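Local coordinates for protein RE68036p (Drosophila melanogaster, PDB 1SQH) that is uncharacterised but may be an N-acyltransferase, possibly acting on glycine, with two acetyltransferase-like regions, at residues Y40-R43 with K44-Q48; M256-E259 with I260-E264; I226-N229 with D230-L234. All coordinates share one frame; numbering follows the deposited sequence.

Each interaction is local and uninterrupted along the chain, so none encloses a long loop, and the three follow in series without nesting or crossing. Nearest the N terminus, interaction 1 spans turns of helix 34-51 in the N-terminal acetyltransferase-like region. Interaction 3 comes next, closing the hairpin between strands 222-228 and 234-239, and interaction 2 lies at the C-terminal part of helix 248-263, both in the FR47-like region. Space joins what sequence separates: K44 of interaction 1 forms a salt bridge with E264 of interaction 2, N41 and K44 probably hydrogen-bond to S232 at the hairpin tip, and M256 packs on I226. Helix 34-51 is thereby tied to the other region.

Interaction 1. Residues Y40-R43 with K44-Q48; sequences YNQR and KWDRQ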
ATOM      1  N   TYR A  40      -8.705  -5.515   3.956  1.00 22.54           N
ATOM      2  CA  TYR A  40      -9.063  -6.549   3.003  1.00 21.79           C
ATOM      3  C   TYR A  40      -7.788  -7.200   2.445  1.00 21.71           C
ATOM      4  O   TYR A  40      -7.655  -8.430   2.406  1.00 20.74           O
ATOM      5  CB  TYR A  40      -9.859  -5.932   1.857  1.00 22.64           C
ATOM      6  CG  TYR A  40      -9.964  -6.840   0.666  1.00 22.55           C
ATOM      7  CD1 TYR A  40     -10.962  -7.805   0.590  1.00 21.86           C
ATOM      8  CD2 TYR A  40      -9.042  -6.756  -0.375  1.00 20.90           C
ATOM      9  CE1 TYR A  40     -11.044  -8.668  -0.503  1.00 21.77           C
ATOM     10  CE2 TYR A  40      -9.109  -7.612  -1.462  1.00 22.43           C
ATOM     11  CZ  TYR A  40     -10.115  -8.564  -1.525  1.00 21.95           C
ATOM     12  OH  TYR A  40     -10.204  -9.379  -2.637  1.00 24.03           O
ATOM     13  N   ASN A  41      -6.847  -6.367   2.017  1.00 21.17           N
ATOM     14  CA  ASN A  41      -5.617  -6.880   1.450  1.00 22.40           C
ATOM     15  C   ASN A  41      -4.816  -7.749   2.413  1.00 24.22           C
ATOM     16  O   ASN A  41      -4.409  -8.869   2.055  1.00 24.27           O
ATOM     17  CB  ASN A  41      -4.737  -5.733   0.960  1.00 22.18           C
ATOM     18  CG  ASN A  41      -3.449  -6.223   0.347  1.00 20.62           C
ATOM     19  OD1 ASN A  41      -3.424  -6.704  -0.780  1.00 16.14           O
ATOM     20  ND2 ASN A  41      -2.370  -6.128   1.104  1.00 22.70           N
ATOM     21  N   GLN A  42      -4.590  -7.248   3.629  1.00 24.11           N
ATOM     22  CA  GLN A  42      -3.811  -8.001   4.604  1.00 23.56           C
ATOM     23  C   GLN A  42      -4.409  -9.372   4.874  1.00 24.01           C
ATOM     24  O   GLN A  42      -3.705 -10.381   4.830  1.00 23.07           O
ATOM     25  CB  GLN A  42      -3.690  -7.236   5.917  1.00 24.91           C
ATOM     26  CG  GLN A  42      -2.723  -7.907   6.900  1.00 25.10           C
ATOM     27  CD  GLN A  42      -1.351  -8.126   6.275  1.00 24.71           C
ATOM     28  OE1 GLN A  42      -0.642  -7.167   5.972  1.00 24.95           O
ATOM     29  NE2 GLN A  42      -0.983  -9.386   6.060  1.00 23.99           N
ATOM     30  N   ARG A  43      -5.707  -9.415   5.152  1.00 23.81           N
ATOM     31  CA  ARG A  43      -6.354 -10.688   5.417  1.00 23.72           C
ATOM     32  C   ARG A  43      -6.283 -11.608   4.196  1.00 24.75           C
ATOM     33  O   ARG A  43      -6.230 -12.832   4.347  1.00 25.71           O
ATOM     34  CB  ARG A  43      -7.800 -10.466   5.858  1.00 22.96           C
ATOM     35  CG  ARG A  43      -7.881  -9.813   7.230  1.00 23.30           C
ATOM     36  CD  ARG A  43      -7.173 -10.663   8.289  1.00 23.75           C
ATOM     37  NE  ARG A  43      -7.974 -11.822   8.686  1.00 24.55           N
ATOM     38  CZ  ARG A  43      -7.471 -12.944   9.197  1.00 24.13           C
ATOM     39  NH1 ARG A  43      -6.158 -13.071   9.367  1.00 21.18           N
ATOM     40  NH2 ARG A  43      -8.283 -13.931   9.551  1.00 24.42           N
ATOM     41  N   LYS A  44      -6.278 -11.035   2.992  1.00 22.85           N
ATOM     42  CA  LYS A  44      -6.170 -11.858   1.794  1.00 22.92           C
ATOM     43  C   LYS A  44      -4.818 -12.565   1.831  1.00 24.49           C
ATOM     44  O   LYS A  44      -4.735 -13.784   1.611  1.00 23.53           O
ATOM     45  CB  LYS A  44      -6.259 -11.010   0.528  1.00 23.42           C
ATOM     46  CG  LYS A  44      -6.075 -11.828  -0.757  1.00 24.63           C
ATOM     47  CD  LYS A  44      -6.289 -10.997  -2.021  1.00 20.75           C
ATOM     48  CE  LYS A  44      -5.247  -9.903  -2.157  1.00 19.81           C
ATOM     49  NZ  LYS A  44      -5.401  -9.175  -3.445  1.00 15.94           N
ATOM     50  N   TRP A  45      -3.763 -11.793   2.119  1.00 22.65           N
ATOM     51  CA  TRP A  45      -2.414 -12.342   2.202  1.00 23.57           C
ATOM     52  C   TRP A  45      -2.311 -13.356   3.341  1.00 25.58           C
ATOM     53  O   TRP A  45      -1.708 -14.425   3.175  1.00 24.43           O
ATOM     54  CB  TRP A  45      -1.374 -11.235   2.434  1.00 20.84           C
ATOM     55  CG  TRP A  45      -1.023 -10.431   1.210  1.00 20.21           C
ATOM     56  CD1 TRP A  45      -1.218 -10.785  -0.099  1.00 19.34           C
ATOM     57  CD2 TRP A  45      -0.365  -9.156   1.187  1.00 19.43           C
ATOM     58  NE1 TRP A  45      -0.723  -9.809  -0.931  1.00 17.63           N
ATOM     59  CE2 TRP A  45      -0.194  -8.800  -0.170  1.00 19.10           C
ATOM     60  CE3 TRP A  45       0.101  -8.284   2.185  1.00 20.09           C
ATOM     61  CZ2 TRP A  45       0.424  -7.602  -0.558  1.00 18.13           C
ATOM     62  CZ3 TRP A  45       0.718  -7.094   1.800  1.00 20.44           C
ATOM     63  CH2 TRP A  45       0.873  -6.767   0.436  1.00 19.17           C
ATOM     64  N   ASP A  46      -2.883 -13.011   4.496  1.00 26.20           N
ATOM     65  CA  ASP A  46      -2.858 -13.896   5.661  1.00 29.10           C
ATOM     66  C   ASP A  46      -3.348 -15.282   5.244  1.00 30.58           C
ATOM     67  O   ASP A  46      -2.719 -16.293   5.548  1.00 31.68           O
ATOM     68  CB  ASP A  46      -3.767 -13.364   6.783  1.00 26.72           C
ATOM     69  CG  ASP A  46      -3.168 -12.166   7.530  1.00 27.95           C
ATOM     70  OD1 ASP A  46      -1.974 -11.859   7.342  1.00 24.58           O
ATOM     71  OD2 ASP A  46      -3.900 -11.539   8.333  1.00 25.64           O
ATOM     72  N   ARG A  47      -4.477 -15.317   4.550  1.00 33.27           N
ATOM     73  CA  ARG A  47      -5.057 -16.574   4.087  1.00 37.79           C
ATOM     74  C   ARG A  47      -4.078 -17.345   3.193  1.00 38.99           C
ATOM     75  O   ARG A  47      -3.808 -18.524   3.427  1.00 37.81           O
ATOM     76  CB  ARG A  47      -6.335 -16.287   3.304  1.00 42.49           C
ATOM     77  CG  ARG A  47      -7.174 -17.504   2.969  1.00 47.38           C
ATOM     78  CD  ARG A  47      -8.033 -17.905   4.153  1.00 51.41           C
ATOM     79  NE  ARG A  47      -9.019 -18.915   3.785  1.00 55.35           N
ATOM     80  CZ  ARG A  47      -9.903 -19.435   4.628  1.00 57.26           C
ATOM     81  NH1 ARG A  47     -10.766 -20.352   4.206  1.00 57.86           N
ATOM     82  NH2 ARG A  47      -9.923 -19.037   5.896  1.00 58.15           N
ATOM     83  N   GLN A  48      -3.542 -16.670   2.175  1.00 39.28           N
ATOM     84  CA  GLN A  48      -2.604 -17.293   1.239  1.00 40.48           C
ATOM     85  C   GLN A  48      -1.341 -17.820   1.926  1.00 40.96           C
ATOM     86  O   GLN A  48      -1.007 -18.996   1.817  1.00 40.50           O
ATOM     87  CB  GLN A  48      -2.191 -16.293   0.159  1.00 42.84           C
ATOM     88  CG  GLN A  48      -3.329 -15.621  -0.589  1.00 44.83           C
ATOM     89  CD  GLN A  48      -2.823 -14.523  -1.513  1.00 46.00           C
ATOM     90  OE1 GLN A  48      -2.015 -14.775  -2.410  1.00 46.62           O
ATOM     91  NE2 GLN A  48      -3.291 -13.299  -1.293  1.00 45.99           N
TER
HETATM   92  O   HOH W   1      -3.155  -7.690  -3.340  1.00 16.64           O
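N41 and W45, one turn apart on helix 34-51, form the packed side of an i to i+4 helical contact. N41 ND2 sits over one face of the indole, 3.2 Å above its plane and 3.3 Å from W45 CZ3, with amide and ring planes 75° apart. It gets there because CG is anti to the backbone N (chi1 -179°), which lays the amide along the helix toward the following turn. Both residues are buried. W45 NE1 is bonded to N209, while N41 OD1 is bonded to S232.

Next to this, K44 swings its chain to the same side as N41. Its NZ donates to a water 2.7 Å away that also lies 2.8 Å from N41 OD1; the main partner of the ammonium is E264, which also takes a hydrogen bond from Y40 OH.

On the opposite flank of N41 the packing gives way to a polar network that runs out to solvent. Q42, still buried, bends at chi2 and turns NE2 to D46 OD1 (3.0 Å), approaching from above the carboxylate plane, and the same nitrogen bonds L64 O. R43 completes the grip on the aspartate with an i to i+3 salt bridge and has a second charged partner, D19. Farther along, the exposed R47 leads its chain away, attached to this turn mainly by its backbone bond to R43 O. The carboxylate of D46 is thus held by both oxygens: R43 NH1 meets OD2 at 2.9 Å on its anti side, close to the guanidinium plane.

Interaction 2. Residues M256-E259 with I260-E264; sequences MSRE and IARGE
I260, R258 and R262 carry most of this contact between successive turns of helix 248-263. I260 packs back against the selenomethionine at position 256: its CG1 lies 3.4 Å from M256 CE, tighter than usual van der Waals contact. The selenomethionine chain bends at chi2 (75°) and chi3 (-90°), curling its methyl toward the next turn. This buried flank faces the strands, where both side chains touch L234.

The arginines are placed differently, R258 being partly exposed and R262 exposed. Four residues apart, they run side by side in the same direction, and their guanidinium groups stack face to face with centres 3.5 Å apart and planes at 23°. The overlap is offset toward the rim, with R262 NH2 2.9 Å above the R258 plane and only 3.0 Å from R258 NH1. Backbone bonds fix the spacing beneath the pair: R262 N reaches R258 O at 2.9 Å, and I260 N reaches M256 O at the same distance.

Outside groups pin the two planes, since R258 NH1 donates to A165 O and R262 NE to F163 O, while the F163 ring makes a cation-pi contact with R262. Two like charges at this distance should repel; the carbonyl acceptors and the F163 ring, with flat-face dispersion and solvent screening, are likely to offset that cost, and crystal contacts at both side chains may add to it.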
HETATM    1  N   MSE A 256      -3.372  -4.512 -15.832  1.00 25.24           N
HETATM    2  CA  MSE A 256      -3.404  -4.894 -14.426  1.00 26.55           C
HETATM    3  C   MSE A 256      -4.788  -4.633 -13.797  1.00 25.05           C
HETATM    4  O   MSE A 256      -5.282  -5.453 -13.024  1.00 23.52           O
HETATM    5  CB  MSE A 256      -2.329  -4.140 -13.645  1.00 29.47           C
HETATM    6  CG  MSE A 256      -2.176  -4.617 -12.220  1.00 35.13           C
HETATM    7 SE   MSE A 256      -1.240  -6.324 -12.136  1.00 45.66          SE
HETATM    8  CE  MSE A 256      -2.769  -7.482 -12.267  1.00 42.48           C
ATOM      9  N   SER A 257      -5.409  -3.496 -14.124  1.00 23.98           N
ATOM     10  CA  SER A 257      -6.731  -3.162 -13.577  1.00 23.39           C
ATOM     11  C   SER A 257      -7.741  -4.259 -13.936  1.00 23.97           C
ATOM     12  O   SER A 257      -8.494  -4.748 -13.077  1.00 20.27           O
ATOM     13  CB  SER A 257      -7.216  -1.809 -14.113  1.00 23.81           C
ATOM     14  OG  SER A 257      -6.406  -0.743 -13.642  1.00 23.07           O
ATOM     15  N   ARG A 258      -7.749  -4.637 -15.212  1.00 23.99           N
ATOM     16  CA  ARG A 258      -8.634  -5.693 -15.692  1.00 26.22           C
ATOM     17  C   ARG A 258      -8.320  -7.019 -15.008  1.00 23.83           C
ATOM     18  O   ARG A 258      -9.213  -7.662 -14.466  1.00 24.35           O
ATOM     19  CB  ARG A 258      -8.473  -5.884 -17.196  1.00 27.92           C
ATOM     20  CG  ARG A 258      -9.328  -4.983 -18.044  1.00 35.22           C
ATOM     21  CD  ARG A 258     -10.569  -5.712 -18.527  1.00 38.04           C
ATOM     22  NE  ARG A 258     -10.253  -6.981 -19.182  1.00 38.70           N
ATOM     23  CZ  ARG A 258     -10.925  -7.464 -20.221  1.00 37.93           C
ATOM     24  NH1 ARG A 258     -11.941  -6.778 -20.732  1.00 38.69           N
ATOM     25  NH2 ARG A 258     -10.611  -8.648 -20.721  1.00 37.79           N
ATOM     26  N   GLU A 259      -7.050  -7.418 -15.032  1.00 24.24           N
ATOM     27  CA  GLU A 259      -6.655  -8.694 -14.439  1.00 25.30           C
ATOM     28  C   GLU A 259      -7.054  -8.809 -12.980  1.00 23.45           C
ATOM     29  O   GLU A 259      -7.578  -9.840 -12.560  1.00 22.23           O
ATOM     30  CB  GLU A 259      -5.142  -8.947 -14.578  1.00 26.06           C
ATOM     31  CG  GLU A 259      -4.704 -10.300 -13.983  1.00 27.62           C
ATOM     32  CD  GLU A 259      -3.233 -10.650 -14.225  1.00 28.13           C
ATOM     33  OE1 GLU A 259      -2.715 -11.537 -13.515  1.00 28.20           O
ATOM     34  OE2 GLU A 259      -2.591 -10.062 -15.123  1.00 30.31           O
ATOM     35  N   ILE A 260      -6.818  -7.757 -12.202  1.00 22.41           N
ATOM     36  CA  ILE A 260      -7.168  -7.811 -10.795  1.00 19.76           C
ATOM     37  C   ILE A 260      -8.672  -7.919 -10.613  1.00 17.28           C
ATOM     38  O   ILE A 260      -9.150  -8.751  -9.861  1.00 16.06           O
ATOM     39  CB  ILE A 260      -6.667  -6.561 -10.016  1.00 21.41           C
ATOM     40  CG1 ILE A 260      -5.134  -6.555  -9.954  1.00 21.09           C
ATOM     41  CG2 ILE A 260      -7.267  -6.563  -8.594  1.00 18.39           C
ATOM     42  CD1 ILE A 260      -4.549  -5.352  -9.222  1.00 21.11           C
ATOM     43  N   ALA A 261      -9.415  -7.070 -11.306  1.00 19.00           N
ATOM     44  CA  ALA A 261     -10.872  -7.063 -11.184  1.00 19.71           C
ATOM     45  C   ALA A 261     -11.531  -8.372 -11.598  1.00 19.56           C
ATOM     46  O   ALA A 261     -12.574  -8.743 -11.065  1.00 18.58           O
ATOM     47  CB  ALA A 261     -11.459  -5.905 -11.996  1.00 19.85           C
ATOM     48  N   ARG A 262     -10.926  -9.085 -12.535  1.00 20.26           N
ATOM     49  CA  ARG A 262     -11.539 -10.327 -12.968  1.00 22.56           C
ATOM     50  C   ARG A 262     -11.090 -11.518 -12.137  1.00 23.82           C
ATOM     51  O   ARG A 262     -11.643 -12.606 -12.250  1.00 23.73           O
ATOM     52  CB  ARG A 262     -11.255 -10.560 -14.448  1.00 22.71           C
ATOM     53  CG  ARG A 262     -11.818  -9.460 -15.317  1.00 24.46           C
ATOM     54  CD  ARG A 262     -12.277 -10.011 -16.638  1.00 27.14           C
ATOM     55  NE  ARG A 262     -12.929  -9.001 -17.470  1.00 28.23           N
ATOM     56  CZ  ARG A 262     -13.505  -9.275 -18.638  1.00 27.66           C
ATOM     57  NH1 ARG A 262     -13.506 -10.521 -19.101  1.00 26.53           N
ATOM     58  NH2 ARG A 262     -14.077  -8.309 -19.340  1.00 25.46           N
ATOM     59  N   GLY A 263     -10.091 -11.300 -11.291  1.00 22.80           N
ATOM     60  CA  GLY A 263      -9.599 -12.370 -10.450  1.00 20.89           C
ATOM     61  C   GLY A 263     -10.136 -12.229  -9.041  1.00 22.43           C
ATOM     62  O   GLY A 263     -10.129 -13.183  -8.269  1.00 21.92           O
ATOM     63  N   GLU A 264     -10.599 -11.036  -8.687  1.00 21.09           N
ATOM     64  CA  GLU A 264     -11.135 -10.837  -7.351  1.00 23.04           C
ATOM     65  C   GLU A 264     -12.056  -9.636  -7.358  1.00 25.10           C
ATOM     66  O   GLU A 264     -11.950  -8.752  -8.224  1.00 26.22           O
ATOM     67  CB  GLU A 264      -9.996 -10.651  -6.325  1.00 21.63           C
ATOM     68  CG  GLU A 264      -9.276  -9.295  -6.383  1.00 22.54           C
ATOM     69  CD  GLU A 264      -7.953  -9.283  -5.608  1.00 22.25           C
ATOM     70  OE1 GLU A 264      -6.879  -9.409  -6.239  1.00 19.55           O
ATOM     71  OE2 GLU A 264      -7.991  -9.152  -4.366  1.00 22.29           O
TER

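Interaction 3. Residues I226-N229 with D230-L234; sequences IFQN and DFSGL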
ATOM      1  N   ILE A 226       4.528  -3.419 -13.748  1.00 26.78           N
ATOM      2  CA  ILE A 226       3.486  -2.910 -12.871  1.00 27.32           C
ATOM      3  C   ILE A 226       3.182  -4.020 -11.858  1.00 27.71           C
ATOM      4  O   ILE A 226       3.217  -5.205 -12.191  1.00 27.50           O
ATOM      5  CB  ILE A 226       2.226  -2.520 -13.706  1.00 28.72           C
ATOM      6  CG1 ILE A 226       1.348  -1.532 -12.933  1.00 29.04           C
ATOM      7  CG2 ILE A 226       1.430  -3.765 -14.075  1.00 28.04           C
ATOM      8  CD1 ILE A 226       0.474  -2.176 -11.911  1.00 31.34           C
ATOM      9  N   PHE A 227       2.910  -3.634 -10.616  1.00 27.65           N
ATOM     10  CA  PHE A 227       2.631  -4.601  -9.552  1.00 27.16           C
ATOM     11  C   PHE A 227       1.247  -4.422  -8.961  1.00 27.45           C
ATOM     12  O   PHE A 227       0.598  -3.394  -9.178  1.00 28.96           O
ATOM     13  CB  PHE A 227       3.583  -4.407  -8.369  1.00 25.97           C
ATOM     14  CG  PHE A 227       4.938  -4.986  -8.552  1.00 27.12           C
ATOM     15  CD1 PHE A 227       5.918  -4.297  -9.265  1.00 25.99           C
ATOM     16  CD2 PHE A 227       5.262  -6.205  -7.952  1.00 25.47           C
ATOM     17  CE1 PHE A 227       7.208  -4.812  -9.374  1.00 27.28           C
ATOM     18  CE2 PHE A 227       6.548  -6.737  -8.054  1.00 26.44           C
ATOM     19  CZ  PHE A 227       7.526  -6.040  -8.763  1.00 27.61           C
ATOM     20  N   GLN A 228       0.804  -5.426  -8.202  1.00 25.01           N
ATOM     21  CA  GLN A 228      -0.446  -5.304  -7.468  1.00 22.30           C
ATOM     22  C   GLN A 228       0.157  -4.784  -6.163  1.00 20.51           C
ATOM     23  O   GLN A 228       1.248  -5.211  -5.796  1.00 18.81           O
ATOM     24  CB  GLN A 228      -1.103  -6.661  -7.214  1.00 23.03           C
ATOM     25  CG  GLN A 228      -2.443  -6.522  -6.484  1.00 20.79           C
ATOM     26  CD  GLN A 228      -3.240  -7.811  -6.455  1.00 20.87           C
ATOM     27  OE1 GLN A 228      -4.460  -7.794  -6.277  1.00 26.06           O
ATOM     28  NE2 GLN A 228      -2.558  -8.932  -6.620  1.00 18.30           N
ATOM     29  N   ASN A 229      -0.516  -3.882  -5.457  1.00 21.28           N
ATOM     30  CA  ASN A 229       0.085  -3.340  -4.237  1.00 18.66           C
ATOM     31  C   ASN A 229      -0.511  -3.822  -2.918  1.00 19.51           C
ATOM     32  O   ASN A 229      -1.309  -4.763  -2.890  1.00 17.04           O
ATOM     33  CB  ASN A 229       0.076  -1.805  -4.293  1.00 18.02           C
ATOM     34  CG  ASN A 229      -1.306  -1.217  -4.137  1.00 18.74           C
ATOM     35  OD1 ASN A 229      -2.301  -1.935  -4.027  1.00 19.09           O
ATOM     36  ND2 ASN A 229      -1.377   0.108  -4.117  1.00 19.32           N
ATOM     37  N   ASP A 230      -0.117  -3.178  -1.819  1.00 18.34           N
ATOM     38  CA  ASP A 230      -0.606  -3.580  -0.509  1.00 21.43           C
ATOM     39  C   ASP A 230      -2.034  -3.121  -0.201  1.00 22.07           C
ATOM     40  O   ASP A 230      -2.494  -3.188   0.943  1.00 23.73           O
ATOM     41  CB  ASP A 230       0.374  -3.143   0.597  1.00 22.28           C
ATOM     42  CG  ASP A 230       0.868  -1.701   0.435  1.00 25.09           C
ATOM     43  OD1 ASP A 230       0.584  -1.054  -0.599  1.00 21.24           O
ATOM     44  OD2 ASP A 230       1.562  -1.216   1.359  1.00 26.98           O
ATOM     45  N   PHE A 231      -2.730  -2.665  -1.238  1.00 19.02           N
ATOM     46  CA  PHE A 231      -4.122  -2.248  -1.124  1.00 19.19           C
ATOM     47  C   PHE A 231      -4.886  -3.029  -2.200  1.00 19.63           C
ATOM     48  O   PHE A 231      -6.039  -2.717  -2.518  1.00 17.30           O
ATOM     49  CB  PHE A 231      -4.288  -0.740  -1.372  1.00 16.74           C
ATOM     50  CG  PHE A 231      -3.844   0.120  -0.218  1.00 15.57           C
ATOM     51  CD1 PHE A 231      -2.515   0.520  -0.099  1.00 13.37           C
ATOM     52  CD2 PHE A 231      -4.763   0.517   0.760  1.00 16.40           C
ATOM     53  CE1 PHE A 231      -2.093   1.308   0.983  1.00 14.57           C
ATOM     54  CE2 PHE A 231      -4.364   1.299   1.848  1.00 16.77           C
ATOM     55  CZ  PHE A 231      -3.022   1.702   1.962  1.00 18.10           C
ATOM     56  N   SER A 232      -4.214  -4.045  -2.745  1.00 20.07           N
ATOM     57  CA  SER A 232      -4.757  -4.914  -3.793  1.00 20.30           C
ATOM     58  C   SER A 232      -5.031  -4.150  -5.072  1.00 19.16           C
ATOM     59  O   SER A 232      -5.703  -4.652  -5.978  1.00 18.34           O
ATOM     60  CB  SER A 232      -6.038  -5.607  -3.322  1.00 20.82           C
ATOM     61  OG  SER A 232      -5.748  -6.516  -2.279  1.00 19.39           O
ATOM     62  N   GLY A 233      -4.495  -2.933  -5.134  1.00 17.88           N
ATOM     63  CA  GLY A 233      -4.654  -2.085  -6.300  1.00 16.71           C
ATOM     64  C   GLY A 233      -3.374  -2.055  -7.117  1.00 16.84           C
ATOM     65  O   GLY A 233      -2.587  -2.996  -7.076  1.00 16.75           O
ATOM     66  N   LEU A 234      -3.153  -0.965  -7.844  1.00 17.60           N
ATOM     67  CA  LEU A 234      -1.964  -0.826  -8.688  1.00 19.82           C
ATOM     68  C   LEU A 234      -0.826  -0.119  -7.983  1.00 20.49           C
ATOM     69  O   LEU A 234      -1.054   0.786  -7.183  1.00 19.72           O
ATOM     70  CB  LEU A 234      -2.290  -0.037  -9.963  1.00 19.31           C
ATOM     71  CG  LEU A 234      -2.855  -0.707 -11.218  1.00 22.47           C
ATOM     72  CD1 LEU A 234      -3.921  -1.721 -10.861  1.00 21.26           C
ATOM     73  CD2 LEU A 234      -3.407   0.380 -12.144  1.00 20.29           C
TER
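N229 holds the turn together through its side-chain oxygen, which takes two backbone amides of the following segment. G233 N lies 2.7 Å from N229 OD1, and F231 N lies 2.9 Å from N229 OD1. The two donors come from opposite faces of the amide, the first tilted 30° from its plane and the second well above it. CG stands between the backbone N and the carbonyl carbon (chi1 71°), folding the amide back into the loop. With an alanine here, the amides of F231 and G233 would probably be left without their shared acceptor, and the turn set free to change shape.

Backbone bonds surround this centre. S232 N donates to N229 O at 3.0 Å, closing a beta turn, and N229 N donates to G233 O at 2.8 Å. Beyond them, Q228 and L234 form an antiparallel non-hydrogen-bonded pair, and I226 CD1 rests 3.7 Å from L234 CG.

The outer shell fixes the loop in place: N209 donates to N229 O, F231 meets W271 edge-to-face, and S232 OG bonds N41 on helix 34-51. The two turn bonds, with S232 in the left-handed region (phi 64°), match a 3:5 hairpin with a G1-type bulge, overlaid by an Asx turn at N229. It links strands 222-228 and 234-239, the antiparallel pair that precedes the helix in an acetyltransferase-like fold.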